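Local coordinates for protein inorganic pyrophosphatase (Shewanella sp. AS-11, PDB 6LL8) that probably hydrolyses diphosphate to two phosphates, as a metal-dependent type II inorganic pyrophosphatase, at residues D13-C18 with I71-E76; I92-K97 with G115-V120; A143-T148 with R162-L167; S153-T158 with R294-V299. All coordinates share one frame; numbering follows the deposited sequence. Where two conformers were deposited one is given.

Contact 1 (D13-C18 with I71-E76); sequences DSDSIC and IVDHSE. With MG (magnesium ion), chain C; MG (magnesium ion), chain D; MG (magnesium ion), chain F; 2PN (imidodiphosphoric acid), chain I.
Asp13 and Asp15 meet Asp73 around magnesium ions in the active site. Asp13 and Asp73 reach tip to tip, their carboxylate planes 37° apart. Asp13 OD1 and Asp73 OD2 come within 3.1 Å because both bind one magnesium, which Asp13 also holds through OD2. His9 and imidodiphosphate O1 complete this site. Asp15 OD2 and Asp73 OD1 lie 2.8 Å apart on a second magnesium, shared with His95 and Asp147. Ser16 OG donates to the anti lone pair of Asp73 OD2 at 2.8 Å. With CG between its backbone N and carbonyl carbon (chi1 55°), Asp13 N-caps helix 14-29, OD1 accepting from Ser16 N at 3.1 Å. Asp15 OD1 is hydrogen-bonded to Asn118 ND2. Away from the metals the packing is looser: Val72 CG1 comes no nearer than 4.3 Å to Asp15 O. The wet side is at a third magnesium, bound by Asp13 OD2, Asp147, imidodiphosphate O2 and two waters, one accepting from Asp15 N. The metals probably offset the repulsion between carboxylates packed this closely.

Contact 2 (I92-K97 with G115-V120); sequences IVDHHK and GCSNTV. Unlike the reference sequence in segment 115-120: Ser117 (reference Arg). With MG (magnesium ion), chain D; 2PN (imidodiphosphoric acid), chain I.
The DHH motif of the active site, Asp94-His95-His96, sets His95 against Cys116 and Ser117 where helix 117-128 begins. Cys116 CA and Ser117 N lie over one face of the His95 ring. Gly115 O approaches His95 CE1 to 3.1 Å, and Ser117 OG, hydrogen-bonded to Asp73, lies 3.2 Å from His95 CD2. His95 ND1 is hydrogen-bonded to Val114 O, which leaves NE2 to bind magnesium at 2.2 Å. Further back along the strand, Val93 CG2 packs on Val120 CG1 at 3.7 Å. Asp94 OD1 takes two bonds. His95 N meets it from above the carboxylate plane. His96 ND1 meets its syn lone pair at 2.7 Å, in the plane of the imidazole and almost straight (179°). An alanine in place of His96 would probably leave the bridging nitrogen of imidodiphosphate without its acceptor and Asp94 OD1 short of one donor. In the bound state that nitrogen, N1, donates to His96 NE2 at 2.8 Å.

Contact 3 (A143-T148 with R162-L167); sequences AILSDT and RCVEAL. With MG (magnesium ion), chain D; MG (magnesium ion), chain F; 2PN (imidodiphosphoric acid), chain I.
Helices 143-147 and 162-167 run roughly antiparallel, with 148° between their directions and axes 10.1 Å apart, and bring Ile144 opposite Val164. They belong to helices 134-147 and 158-171, which follow each other in the chain and form a helical hairpin joined by a loop. The interface is apolar. The side chains of Ile144 and Val164 run antiparallel alongside each other. Ile144 CG2 and Val164 CG2 are pressed to 3.4 Å, closer than two methyls normally come. The extended chi2 of Ile144 (163°) carries CD1 on to Leu167 CD1, at 3.7 Å, the two side chains crossing at about a right angle. Cys163 SG also lies near Ile144 CD1, but Cys163 has two conformers, so this contact is less certain. Leu145 likewise crosses Val164 at about a right angle, CD2 of Leu145 4.1 Å from CG1 of Val164. Phe176 and Met183 of helix 176-187 pack beside Val164 and Leu145, and Asn118 and Thr119 of helix 117-128 touch Ile144. At the end of the first helix, Thr148 N and Thr148 OG1 reach Ile144 O from opposite faces of its plane, with OG1 at 2.8 Å. Asp147 is turned to the active site and bridges two magnesium ions. Its OD1 binds one at 2.2 Å and its OD2 the other at 2.1 Å.

Contact 4 (S153-T158 with R294-V299); sequences SPTCTT and RKKQVV. With 2PN (imidodiphosphoric acid), chain I.
Pro154 and Thr155, in a type I beta turn from Ser153 to Cys156, pack against Lys295, Lys296 and Gln297 in the first turn of helix 294-307 of the DHHA2 domain. Arg294 faces the ligand instead. Its NE donates almost straight (174°) to O4 of imidodiphosphate at 2.8 Å, and NH2 reaches O5 while forming a salt bridge with Asp202. An alanine here would probably leave O4 and O5 without these donors and Asp202 without its charged mate. Lys295 binds the ligand with its backbone N, which donates to O6, and with NZ, which donates to O6 and, at 2.9 Å, to O3. The chi3 bend (60°) turns CE back toward the ligand, and the chi4 bend (60°) sets NZ within reach of both oxygens. A water links this NZ to Thr155 OG1. Lys295 CG rests on Thr155 CG2 at 3.9 Å. Lys296 is exposed to solvent, its CE 3.6 Å from Pro154 O. Gln297 crosses Pro154 at about a right angle, OE1 3.4 Å from Pro154 CG. That oxygen accepts from Leu292 N and Ser293 N. Arg294 O accepts from Val298 N, the alpha-type bond, and from Val299 N at 2.9 Å, the wider pi-type bond.

How the contacts relate
All four contacts reach the bound imidodiphosphate. Contacts 1 and 2, centres 8 Å apart, rest on neighbouring strands 68-72 and 88-94 of the parallel sheet. A salt bridge from Glu76 OE2 to Lys97 NZ at 2.7 Å ties them. Contacts 1, 2 and 3 share one magnesium, and contacts 1 and 3 share another together with two waters. Segment 294-299 of contact 4 brings the DHHA2 domain to the ligand. The nearest atoms of contacts 1 and 4 are about 6 Å apart, but Lys295 NZ lies 3.3 Å from His95 CE1 of contact 2. Thr148 O of contact 3 is 2.9 Å from Ser153 N, probably hydrogen-bonded. The substrate analogue thus lies between metal-bound acids and basic side chains.

Contact 1 (D13-C18 with I71-E76)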
loop_
_atom_site.group_PDB
_atom_site.type_symbol
_atom_site.label_atom_id
_atom_site.label_comp_id
_atom_site.label_asym_id
_atom_site.label_seq_id
_atom_site.Cartn_x
_atom_site.Cartn_y
_atom_site.Cartn_z
ATOM N N ASP A 13 -0.100 3.907 -3.315
ATOM C CA ASP A 13 -0.893 4.487 -2.229
ATOM C C ASP A 13 -0.106 5.607 -1.563
ATOM O O ASP A 13 0.998 5.977 -1.998
ATOM C CB ASP A 13 -1.330 3.402 -1.285
ATOM C CG ASP A 13 -0.182 2.570 -0.724
ATOM O OD1 ASP A 13 1.001 2.962 -0.844
ATOM O OD2 ASP A 13 -0.444 1.486 -0.146
ATOM N N SER A 14 -0.659 6.170 -0.514
ATOM C CA SER A 14 -0.039 7.317 0.149
ATOM C C SER A 14 1.343 6.947 0.672
ATOM O O SER A 14 2.250 7.794 0.609
ATOM C CB SER A 14 -0.934 7.885 1.214
ATOM O OG SER A 14 -2.128 8.357 0.649
ATOM N N ASP A 15 1.522 5.790 1.261
ATOM C CA ASP A 15 2.849 5.418 1.753
ATOM C C ASP A 15 3.859 5.406 0.620
ATOM O O ASP A 15 4.964 5.950 0.759
ATOM C CB ASP A 15 2.759 4.056 2.428
ATOM C CG ASP A 15 3.918 3.596 3.271
ATOM O OD1 ASP A 15 4.687 4.486 3.741
ATOM O OD2 ASP A 15 4.027 2.376 3.536
ATOM N N SER A 16 3.513 4.824 -0.508
ATOM C CA SER A 16 4.416 4.760 -1.663
ATOM C C SER A 16 4.720 6.153 -2.208
ATOM O O SER A 16 5.844 6.382 -2.671
ATOM C CB SER A 16 3.841 3.872 -2.749
ATOM O OG SER A 16 4.101 2.497 -2.529
ATOM N N ILE A 17 3.743 7.036 -2.284
ATOM C CA ILE A 17 3.945 8.392 -2.849
ATOM C C ILE A 17 4.695 9.244 -1.845
ATOM O O ILE A 17 5.720 9.875 -2.160
ATOM C CB ILE A 17 2.608 9.017 -3.259
ATOM C CG1 ILE A 17 1.965 8.211 -4.384
ATOM C CG2 ILE A 17 2.779 10.480 -3.592
ATOM C CD1 ILE A 17 2.727 8.166 -5.694
ATOM N N CYS A 18 4.166 9.338 -0.638
ATOM C CA CYS A 18 4.755 10.208 0.394
ATOM C C CYS A 18 6.126 9.707 0.776
ATOM O O CYS A 18 7.022 10.511 1.048
ATOM C CB CYS A 18 3.831 10.314 1.599
ATOM S SG CYS A 18 2.221 11.066 1.178
ATOM N N ILE A 71 13.664 1.233 -3.965
ATOM C CA ILE A 71 12.295 0.698 -3.898
ATOM C C ILE A 71 11.695 1.076 -2.543
ATOM O O ILE A 71 12.336 0.921 -1.515
ATOM C CB ILE A 71 12.317 -0.819 -4.086
ATOM C CG1 ILE A 71 12.861 -1.228 -5.456
ATOM C CG2 ILE A 71 10.958 -1.451 -3.789
ATOM C CD1 ILE A 71 11.961 -0.983 -6.611
ATOM N N VAL A 72 10.432 1.474 -2.555
ATOM C CA VAL A 72 9.655 1.803 -1.339
ATOM C C VAL A 72 8.428 0.903 -1.294
ATOM O O VAL A 72 7.703 0.784 -2.277
ATOM C CB VAL A 72 9.264 3.291 -1.362
ATOM C CG1 VAL A 72 8.486 3.688 -0.128
ATOM C CG2 VAL A 72 10.471 4.185 -1.532
ATOM N N ASP A 73 8.153 0.356 -0.115
ATOM C CA ASP A 73 6.805 -0.146 0.228
ATOM C C ASP A 73 6.435 -1.435 -0.508
ATOM O O ASP A 73 5.239 -1.753 -0.545
ATOM C CB ASP A 73 5.769 0.954 0.054
ATOM C CG ASP A 73 4.396 0.752 0.612
ATOM O OD1 ASP A 73 4.255 0.249 1.767
ATOM O OD2 ASP A 73 3.465 1.168 -0.092
ATOM N N HIS A 74 7.400 -2.198 -0.985
ATOM C CA HIS A 74 7.205 -3.584 -1.448
ATOM C C HIS A 74 8.559 -4.224 -1.707
ATOM O O HIS A 74 9.555 -3.503 -1.787
ATOM C CB HIS A 74 6.348 -3.636 -2.718
ATOM C CG HIS A 74 7.073 -3.215 -3.930
ATOM N ND1 HIS A 74 7.629 -4.144 -4.799
ATOM C CD2 HIS A 74 7.314 -1.981 -4.399
ATOM C CE1 HIS A 74 8.209 -3.424 -5.761
ATOM N NE2 HIS A 74 8.029 -2.114 -5.587
ATOM N N SER A 75 8.566 -5.529 -1.979
ATOM C CA SER A 75 9.765 -6.176 -2.521
ATOM C C SER A 75 9.401 -7.255 -3.539
ATOM O O SER A 75 10.029 -8.327 -3.554
ATOM C CB SER A 75 10.679 -6.678 -1.443
ATOM O OG SER A 75 10.044 -7.610 -0.578
ATOM N N GLU A 76 8.445 -6.943 -4.414
ATOM C CA GLU A 76 7.846 -7.919 -5.343
ATOM C C GLU A 76 8.114 -7.572 -6.798
ATOM O O GLU A 76 7.901 -6.432 -7.213
ATOM C CB GLU A 76 6.317 -7.914 -5.192
ATOM C CG GLU A 76 5.810 -8.230 -3.802
ATOM C CD GLU A 76 6.050 -9.632 -3.289
ATOM O OE1 GLU A 76 6.096 -10.570 -4.079
ATOM O OE2 GLU A 76 6.207 -9.761 -2.073
HETATM MG MG MG C . 1.502 0.807 0.031
HETATM MG MG MG D . 2.774 0.704 3.258
HETATM MG MG MG F . -0.664 1.792 2.253
HETATM P P1 2PN I . 0.497 -1.220 2.163
HETATM O O1 2PN I . 1.042 -0.964 0.761
HETATM O O2 2PN I . -0.785 -0.475 2.424
HETATM O O3 2PN I . 1.554 -0.943 3.215
HETATM N N1 2PN I . 0.166 -2.830 2.250
HETATM P P2 2PN I . -1.212 -3.734 2.329
HETATM O O4 2PN I . -1.052 -4.765 1.216
HETATM O O5 2PN I . -2.393 -2.825 2.064
HETATM O O6 2PN I . -1.260 -4.377 3.694
HETATM O O HOH W 1 -0.872 4.190 2.158
HETATM O O HOH W 2 -2.992 1.322 2.399
#

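Contact 2 (I92-K97 with G115-V120)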
loop_
_atom_site.group_PDB
_atom_site.type_symbol
_atom_site.label_atom_id
_atom_site.label_comp_id
_atom_site.label_asym_id
_atom_site.label_seq_id
_atom_site.Cartn_x
_atom_site.Cartn_y
_atom_site.Cartn_z
ATOM N N ILE A 92 15.972 -0.883 -0.646
ATOM C CA ILE A 92 14.554 -1.180 -0.384
ATOM C C ILE A 92 14.265 -0.646 1.007
ATOM O O ILE A 92 14.982 -1.015 1.957
ATOM C CB ILE A 92 14.220 -2.669 -0.450
ATOM C CG1 ILE A 92 14.616 -3.254 -1.818
ATOM C CG2 ILE A 92 12.749 -2.900 -0.147
ATOM C CD1 ILE A 92 14.477 -4.757 -1.892
ATOM N N VAL A 93 13.214 0.137 1.154
ATOM C CA VAL A 93 12.660 0.506 2.476
ATOM C C VAL A 93 11.226 0.023 2.486
ATOM O O VAL A 93 10.446 0.371 1.590
ATOM C CB VAL A 93 12.808 2.004 2.785
ATOM C CG1 VAL A 93 12.194 2.920 1.740
ATOM C CG2 VAL A 93 12.257 2.289 4.164
ATOM N N ASP A 94 10.863 -0.801 3.475
ATOM C CA ASP A 94 9.571 -1.501 3.379
ATOM C C ASP A 94 9.179 -2.078 4.716
ATOM O O ASP A 94 9.946 -2.079 5.680
ATOM C CB ASP A 94 9.647 -2.583 2.298
ATOM C CG ASP A 94 8.318 -3.198 1.916
ATOM O OD1 ASP A 94 7.271 -2.505 2.103
ATOM O OD2 ASP A 94 8.317 -4.333 1.425
ATOM N N HIS A 95 7.980 -2.649 4.738
ATOM C CA HIS A 95 7.344 -3.291 5.904
ATOM C C HIS A 95 6.471 -4.474 5.470
ATOM O O HIS A 95 5.550 -4.840 6.185
ATOM C CB HIS A 95 6.572 -2.259 6.722
ATOM C CG HIS A 95 5.404 -1.603 6.042
ATOM N ND1 HIS A 95 4.236 -1.377 6.726
ATOM C CD2 HIS A 95 5.225 -1.055 4.815
ATOM C CE1 HIS A 95 3.404 -0.720 5.910
ATOM N NE2 HIS A 95 3.961 -0.499 4.739
ATOM N N HIS A 96 6.762 -5.053 4.308
ATOM C CA HIS A 96 6.079 -6.251 3.793
ATOM C C HIS A 96 6.945 -7.492 3.955
ATOM O O HIS A 96 8.145 -7.395 4.268
ATOM C CB HIS A 96 5.710 -6.082 2.309
ATOM C CG HIS A 96 4.613 -5.098 2.082
ATOM N ND1 HIS A 96 4.836 -3.722 1.970
ATOM C CD2 HIS A 96 3.270 -5.266 1.935
ATOM C CE1 HIS A 96 3.659 -3.121 1.791
ATOM N NE2 HIS A 96 2.690 -4.037 1.748
ATOM N N LYS A 97 6.354 -8.642 3.681
ATOM C CA LYS A 97 7.095 -9.879 3.486
ATOM C C LYS A 97 8.205 -9.672 2.473
ATOM O O LYS A 97 8.155 -8.758 1.636
ATOM C CB LYS A 97 6.131 -10.955 3.001
ATOM C CG LYS A 97 5.660 -10.818 1.562
ATOM C CD LYS A 97 4.588 -11.851 1.238
ATOM C CE LYS A 97 4.002 -11.739 -0.145
ATOM N NZ LYS A 97 4.981 -12.042 -1.212
ATOM N N GLY A 115 4.046 -0.639 11.042
ATOM C CA GLY A 115 2.796 -0.231 10.392
ATOM C C GLY A 115 2.920 0.531 9.104
ATOM O O GLY A 115 1.945 0.558 8.374
ATOM N N CYS A 116 4.057 1.141 8.807
ATOM C CA CYS A 116 4.145 2.029 7.638
ATOM C C CYS A 116 5.590 2.147 7.166
ATOM O O CYS A 116 6.486 2.286 8.014
ATOM C CB CYS A 116 3.556 3.372 7.996
ATOM S SG CYS A 116 3.485 4.521 6.613
ATOM N N SER A 117 5.815 2.182 5.855
ATOM C CA SER A 117 7.177 2.416 5.361
ATOM C C SER A 117 7.702 3.748 5.863
ATOM O O SER A 117 8.913 3.889 6.111
ATOM C CB SER A 117 7.238 2.416 3.849
ATOM O OG SER A 117 6.838 1.197 3.269
ATOM N N ASN A 118 6.856 4.752 5.987
ATOM C CA ASN A 118 7.297 6.091 6.424
ATOM C C ASN A 118 7.763 6.076 7.871
ATOM O O ASN A 118 8.558 6.965 8.221
ATOM C CB ASN A 118 6.239 7.165 6.155
ATOM C CG ASN A 118 6.292 7.703 4.743
ATOM O OD1 ASN A 118 7.064 8.639 4.500
ATOM N ND2 ASN A 118 5.590 7.088 3.798
ATOM N N THR A 119 7.335 5.119 8.683
ATOM C CA THR A 119 7.909 4.954 10.045
ATOM C C THR A 119 9.387 4.611 9.913
ATOM O O THR A 119 10.238 5.127 10.677
ATOM C CB THR A 119 7.116 3.928 10.828
ATOM O OG1 THR A 119 5.782 4.427 10.913
ATOM C CG2 THR A 119 7.682 3.660 12.200
ATOM N N VAL A 120 9.709 3.721 8.984
ATOM C CA VAL A 120 11.115 3.328 8.747
ATOM C C VAL A 120 11.877 4.509 8.134
ATOM O O VAL A 120 13.026 4.767 8.499
ATOM C CB VAL A 120 11.190 2.084 7.863
ATOM C CG1 VAL A 120 12.645 1.613 7.787
ATOM C CG2 VAL A 120 10.302 0.970 8.375
HETATM MG MG MG D . 2.774 0.704 3.258
HETATM P P1 2PN I . 0.497 -1.220 2.163
HETATM O O1 2PN I . 1.042 -0.964 0.761
HETATM O O2 2PN I . -0.785 -0.475 2.424
HETATM O O3 2PN I . 1.554 -0.943 3.215
HETATM N N1 2PN I . 0.166 -2.830 2.250
HETATM P P2 2PN I . -1.212 -3.734 2.329
HETATM O O4 2PN I . -1.052 -4.765 1.216
HETATM O O5 2PN I . -2.393 -2.825 2.064
HETATM O O6 2PN I . -1.260 -4.377 3.694
#

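Contact 3 (A143-T148 with R162-L167)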
loop_
_atom_site.group_PDB
_atom_site.type_symbol
_atom_site.label_atom_id
_atom_site.label_comp_id
_atom_site.label_asym_id
_atom_site.label_seq_id
_atom_site.Cartn_x
_atom_site.Cartn_y
_atom_site.Cartn_z
ATOM N N ALA A 143 0.743 9.469 5.870
ATOM C CA ALA A 143 0.965 8.107 5.370
ATOM C C ALA A 143 0.863 7.081 6.496
ATOM O O ALA A 143 0.257 6.006 6.305
ATOM C CB ALA A 143 2.306 8.002 4.699
ATOM N N ILE A 144 1.415 7.382 7.669
ATOM C CA ILE A 144 1.406 6.406 8.774
ATOM C C ILE A 144 -0.020 6.267 9.302
ATOM O O ILE A 144 -0.447 5.154 9.615
ATOM C CB ILE A 144 2.410 6.807 9.867
ATOM C CG1 ILE A 144 3.840 6.933 9.333
ATOM C CG2 ILE A 144 2.339 5.797 11.013
ATOM C CD1 ILE A 144 4.759 7.699 10.226
ATOM N N LEU A 145 -0.743 7.369 9.435
ATOM C CA LEU A 145 -2.157 7.304 9.854
ATOM C C LEU A 145 -2.966 6.467 8.877
ATOM O O LEU A 145 -3.891 5.752 9.283
ATOM C CB LEU A 145 -2.716 8.717 9.954
ATOM C CG LEU A 145 -2.243 9.517 11.155
ATOM C CD1 LEU A 145 -2.532 10.987 10.906
ATOM C CD2 LEU A 145 -2.885 9.042 12.444
ATOM N N SER A 146 -2.675 6.540 7.587
ATOM C CA SER A 146 -3.399 5.766 6.562
ATOM C C SER A 146 -3.048 4.287 6.693
ATOM O O SER A 146 -3.956 3.444 6.803
ATOM C CB SER A 146 -3.087 6.302 5.190
ATOM O OG SER A 146 -3.915 5.654 4.267
ATOM N N ASP A 147 -1.768 3.968 6.643
ATOM C CA ASP A 147 -1.359 2.550 6.676
ATOM C C ASP A 147 -1.779 1.860 7.964
ATOM O O ASP A 147 -2.115 0.681 7.932
ATOM C CB ASP A 147 0.146 2.430 6.518
ATOM C CG ASP A 147 0.583 2.166 5.099
ATOM O OD1 ASP A 147 -0.108 2.638 4.203
ATOM O OD2 ASP A 147 1.677 1.585 4.875
ATOM N N THR A 148 -1.777 2.568 9.084
ATOM C CA THR A 148 -2.154 1.968 10.357
ATOM C C THR A 148 -3.651 2.082 10.627
ATOM O O THR A 148 -4.089 1.615 11.683
ATOM C CB THR A 148 -1.394 2.558 11.525
ATOM O OG1 THR A 148 -1.774 3.907 11.757
ATOM C CG2 THR A 148 0.103 2.408 11.397
ATOM N N ARG A 162 4.583 6.554 18.099
ATOM C CA ARG A 162 5.583 7.559 18.510
ATOM C C ARG A 162 5.999 8.391 17.305
ATOM O O ARG A 162 6.190 9.604 17.432
ATOM C CB ARG A 162 6.794 6.869 19.117
ATOM C CG ARG A 162 6.554 6.198 20.465
ATOM C CD ARG A 162 7.852 5.760 21.144
ATOM N NE ARG A 162 8.710 5.007 20.223
ATOM C CZ ARG A 162 8.849 3.684 20.184
ATOM N NH1 ARG A 162 8.234 2.916 21.063
ATOM N NH2 ARG A 162 9.640 3.131 19.285
ATOM N N CYS A 163 6.130 7.757 16.145
ATOM C CA CYS A 163 6.511 8.492 14.938
ATOM C C CYS A 163 5.430 9.521 14.567
ATOM O O CYS A 163 5.741 10.675 14.273
ATOM C CB CYS A 163 6.780 7.422 13.902
ATOM S SG CYS A 163 7.547 8.130 12.458
ATOM N N VAL A 164 4.169 9.106 14.572
ATOM C CA VAL A 164 3.071 10.060 14.264
ATOM C C VAL A 164 3.111 11.222 15.269
ATOM O O VAL A 164 2.941 12.372 14.860
ATOM C CB VAL A 164 1.712 9.370 14.230
ATOM C CG1 VAL A 164 0.568 10.375 14.319
ATOM C CG2 VAL A 164 1.589 8.531 12.976
ATOM N N GLU A 165 3.274 10.921 16.551
ATOM C CA GLU A 165 3.279 12.006 17.557
ATOM C C GLU A 165 4.418 12.984 17.250
ATOM O O GLU A 165 4.229 14.210 17.324
ATOM C CB GLU A 165 3.397 11.391 18.947
ATOM C CG GLU A 165 2.129 10.669 19.372
ATOM C CD GLU A 165 2.234 9.860 20.649
ATOM O OE1 GLU A 165 3.373 9.592 21.082
ATOM O OE2 GLU A 165 1.164 9.424 21.125
ATOM N N ALA A 166 5.617 12.472 16.963
ATOM C CA ALA A 166 6.789 13.341 16.709
ATOM C C ALA A 166 6.575 14.146 15.424
ATOM O O ALA A 166 6.844 15.351 15.368
ATOM C CB ALA A 166 8.034 12.516 16.601
ATOM N N LEU A 167 6.084 13.477 14.371
ATOM C CA LEU A 167 5.865 14.166 13.090
ATOM C C LEU A 167 4.744 15.194 13.182
ATOM O O LEU A 167 4.850 16.250 12.540
ATOM C CB LEU A 167 5.578 13.152 11.982
ATOM C CG LEU A 167 6.732 12.234 11.637
ATOM C CD1 LEU A 167 6.222 11.075 10.784
ATOM C CD2 LEU A 167 7.847 12.959 10.909
HETATM MG MG MG D . 2.774 0.704 3.258
HETATM MG MG MG F . -0.664 1.792 2.253
HETATM P P1 2PN I . 0.497 -1.220 2.163
HETATM O O1 2PN I . 1.042 -0.964 0.761
HETATM O O2 2PN I . -0.785 -0.475 2.424
HETATM O O3 2PN I . 1.554 -0.943 3.215
HETATM N N1 2PN I . 0.166 -2.830 2.250
HETATM P P2 2PN I . -1.212 -3.734 2.329
HETATM O O4 2PN I . -1.052 -4.765 1.216
HETATM O O5 2PN I . -2.393 -2.825 2.064
HETATM O O6 2PN I . -1.260 -4.377 3.694
HETATM O O HOH W 2 -2.992 1.322 2.399
HETATM O O HOH W 1 -0.872 4.190 2.158
#

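Contact 4 (S153-T158 with R294-V299)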
loop_
_atom_site.group_PDB
_atom_site.type_symbol
_atom_site.label_atom_id
_atom_site.label_comp_id
_atom_site.label_asym_id
_atom_site.label_seq_id
_atom_site.Cartn_x
_atom_site.Cartn_y
_atom_site.Cartn_z
ATOM N N SER A 153 -5.197 -0.785 12.852
ATOM C CA SER A 153 -4.712 -1.980 12.146
ATOM C C SER A 153 -3.803 -2.778 13.063
ATOM O O SER A 153 -2.966 -2.191 13.755
ATOM C CB SER A 153 -3.986 -1.603 10.895
ATOM O OG SER A 153 -3.560 -2.772 10.210
ATOM N N PRO A 154 -3.815 -4.113 12.987
ATOM C CA PRO A 154 -2.887 -4.916 13.773
ATOM C C PRO A 154 -1.437 -4.805 13.321
ATOM O O PRO A 154 -0.574 -5.273 14.039
ATOM C CB PRO A 154 -3.415 -6.338 13.629
ATOM C CG PRO A 154 -4.113 -6.340 12.337
ATOM C CD PRO A 154 -4.749 -4.960 12.238
ATOM N N THR A 155 -1.174 -4.134 12.202
ATOM C CA THR A 155 0.202 -3.827 11.824
ATOM C C THR A 155 0.780 -2.697 12.657
ATOM O O THR A 155 1.988 -2.494 12.650
ATOM C CB THR A 155 0.323 -3.480 10.350
ATOM O OG1 THR A 155 -0.448 -2.307 10.133
ATOM C CG2 THR A 155 -0.115 -4.619 9.473
ATOM N N CYS A 156 -0.051 -1.938 13.337
ATOM C CA CYS A 156 0.435 -0.762 14.085
ATOM C C CYS A 156 1.299 -1.226 15.254
ATOM O O CYS A 156 0.955 -2.185 15.947
ATOM C CB CYS A 156 -0.733 0.067 14.594
ATOM S SG CYS A 156 -0.255 1.680 15.229
ATOM N N THR A 157 2.411 -0.531 15.448
ATOM C CA THR A 157 3.329 -0.766 16.561
ATOM C C THR A 157 3.497 0.524 17.341
ATOM O O THR A 157 3.175 1.605 16.888
ATOM C CB THR A 157 4.693 -1.263 16.072
ATOM O OG1 THR A 157 5.380 -0.202 15.411
ATOM C CG2 THR A 157 4.571 -2.466 15.160
ATOM N N THR A 158 4.087 0.414 18.525
ATOM C CA THR A 158 4.461 1.593 19.329
ATOM C C THR A 158 5.338 2.541 18.506
ATOM O O THR A 158 5.188 3.754 18.606
ATOM C CB THR A 158 5.196 1.156 20.594
ATOM O OG1 THR A 158 4.339 0.243 21.291
ATOM C CG2 THR A 158 5.564 2.345 21.446
ATOM N N ARG A 294 -4.174 -6.308 4.743
ATOM C CA ARG A 294 -3.849 -7.276 3.686
ATOM C C ARG A 294 -2.513 -7.945 3.981
ATOM O O ARG A 294 -2.416 -9.185 3.953
ATOM C CB ARG A 294 -3.918 -6.566 2.333
ATOM C CG ARG A 294 -3.522 -7.429 1.136
ATOM C CD ARG A 294 -3.828 -6.790 -0.201
ATOM N NE ARG A 294 -3.297 -5.457 -0.276
ATOM C CZ ARG A 294 -3.789 -4.451 -0.990
ATOM N NH1 ARG A 294 -4.680 -4.660 -1.944
ATOM N NH2 ARG A 294 -3.377 -3.220 -0.743
ATOM N N LYS A 295 -1.466 -7.178 4.287
ATOM C CA LYS A 295 -0.128 -7.787 4.464
ATOM C C LYS A 295 -0.102 -8.754 5.657
ATOM O O LYS A 295 0.666 -9.706 5.602
ATOM C CB LYS A 295 0.988 -6.745 4.624
ATOM C CG LYS A 295 0.982 -5.996 5.946
ATOM C CD LYS A 295 2.205 -5.088 6.157
ATOM C CE LYS A 295 2.381 -3.996 5.132
ATOM N NZ LYS A 295 1.224 -3.064 5.095
ATOM N N LYS A 296 -0.886 -8.514 6.708
ATOM C CA LYS A 296 -0.739 -9.313 7.939
ATOM C C LYS A 296 -1.823 -10.363 8.068
ATOM O O LYS A 296 -1.561 -11.446 8.598
ATOM C CB LYS A 296 -0.695 -8.402 9.157
ATOM C CG LYS A 296 -0.375 -9.059 10.466
ATOM C CD LYS A 296 -0.183 -8.059 11.578
ATOM C CE LYS A 296 -0.025 -8.668 12.953
ATOM N NZ LYS A 296 1.170 -9.509 13.043
ATOM N N GLN A 297 -3.034 -10.078 7.619
ATOM C CA GLN A 297 -4.202 -10.929 7.889
ATOM C C GLN A 297 -4.720 -11.639 6.652
ATOM O O GLN A 297 -5.555 -12.525 6.798
ATOM C CB GLN A 297 -5.312 -10.136 8.550
ATOM C CG GLN A 297 -4.909 -9.554 9.911
ATOM C CD GLN A 297 -5.983 -8.648 10.436
ATOM O OE1 GLN A 297 -6.210 -7.546 9.928
ATOM N NE2 GLN A 297 -6.705 -9.115 11.437
ATOM N N VAL A 298 -4.322 -11.244 5.461
ATOM C CA VAL A 298 -4.857 -11.828 4.215
ATOM C C VAL A 298 -3.768 -12.609 3.499
ATOM O O VAL A 298 -3.955 -13.787 3.176
ATOM C CB VAL A 298 -5.484 -10.737 3.340
ATOM C CG1 VAL A 298 -5.910 -11.268 1.984
ATOM C CG2 VAL A 298 -6.666 -10.094 4.038
ATOM N N VAL A 299 -2.653 -11.959 3.187
ATOM C CA VAL A 299 -1.595 -12.564 2.352
ATOM C C VAL A 299 -0.943 -13.777 3.004
ATOM O O VAL A 299 -0.737 -14.779 2.302
ATOM C CB VAL A 299 -0.620 -11.489 1.925
ATOM C CG1 VAL A 299 0.665 -12.039 1.340
ATOM C CG2 VAL A 299 -1.281 -10.558 0.914
HETATM P P1 2PN I . 0.497 -1.220 2.163
HETATM O O1 2PN I . 1.042 -0.964 0.761
HETATM O O2 2PN I . -0.785 -0.475 2.424
HETATM O O3 2PN I . 1.554 -0.943 3.215
HETATM N N1 2PN I . 0.166 -2.830 2.250
HETATM P P2 2PN I . -1.212 -3.734 2.329
HETATM O O4 2PN I . -1.052 -4.765 1.216
HETATM O O5 2PN I . -2.393 -2.825 2.064
HETATM O O6 2PN I . -1.260 -4.377 3.694
HETATM O O HOH W 3 0.441 -1.612 7.630
#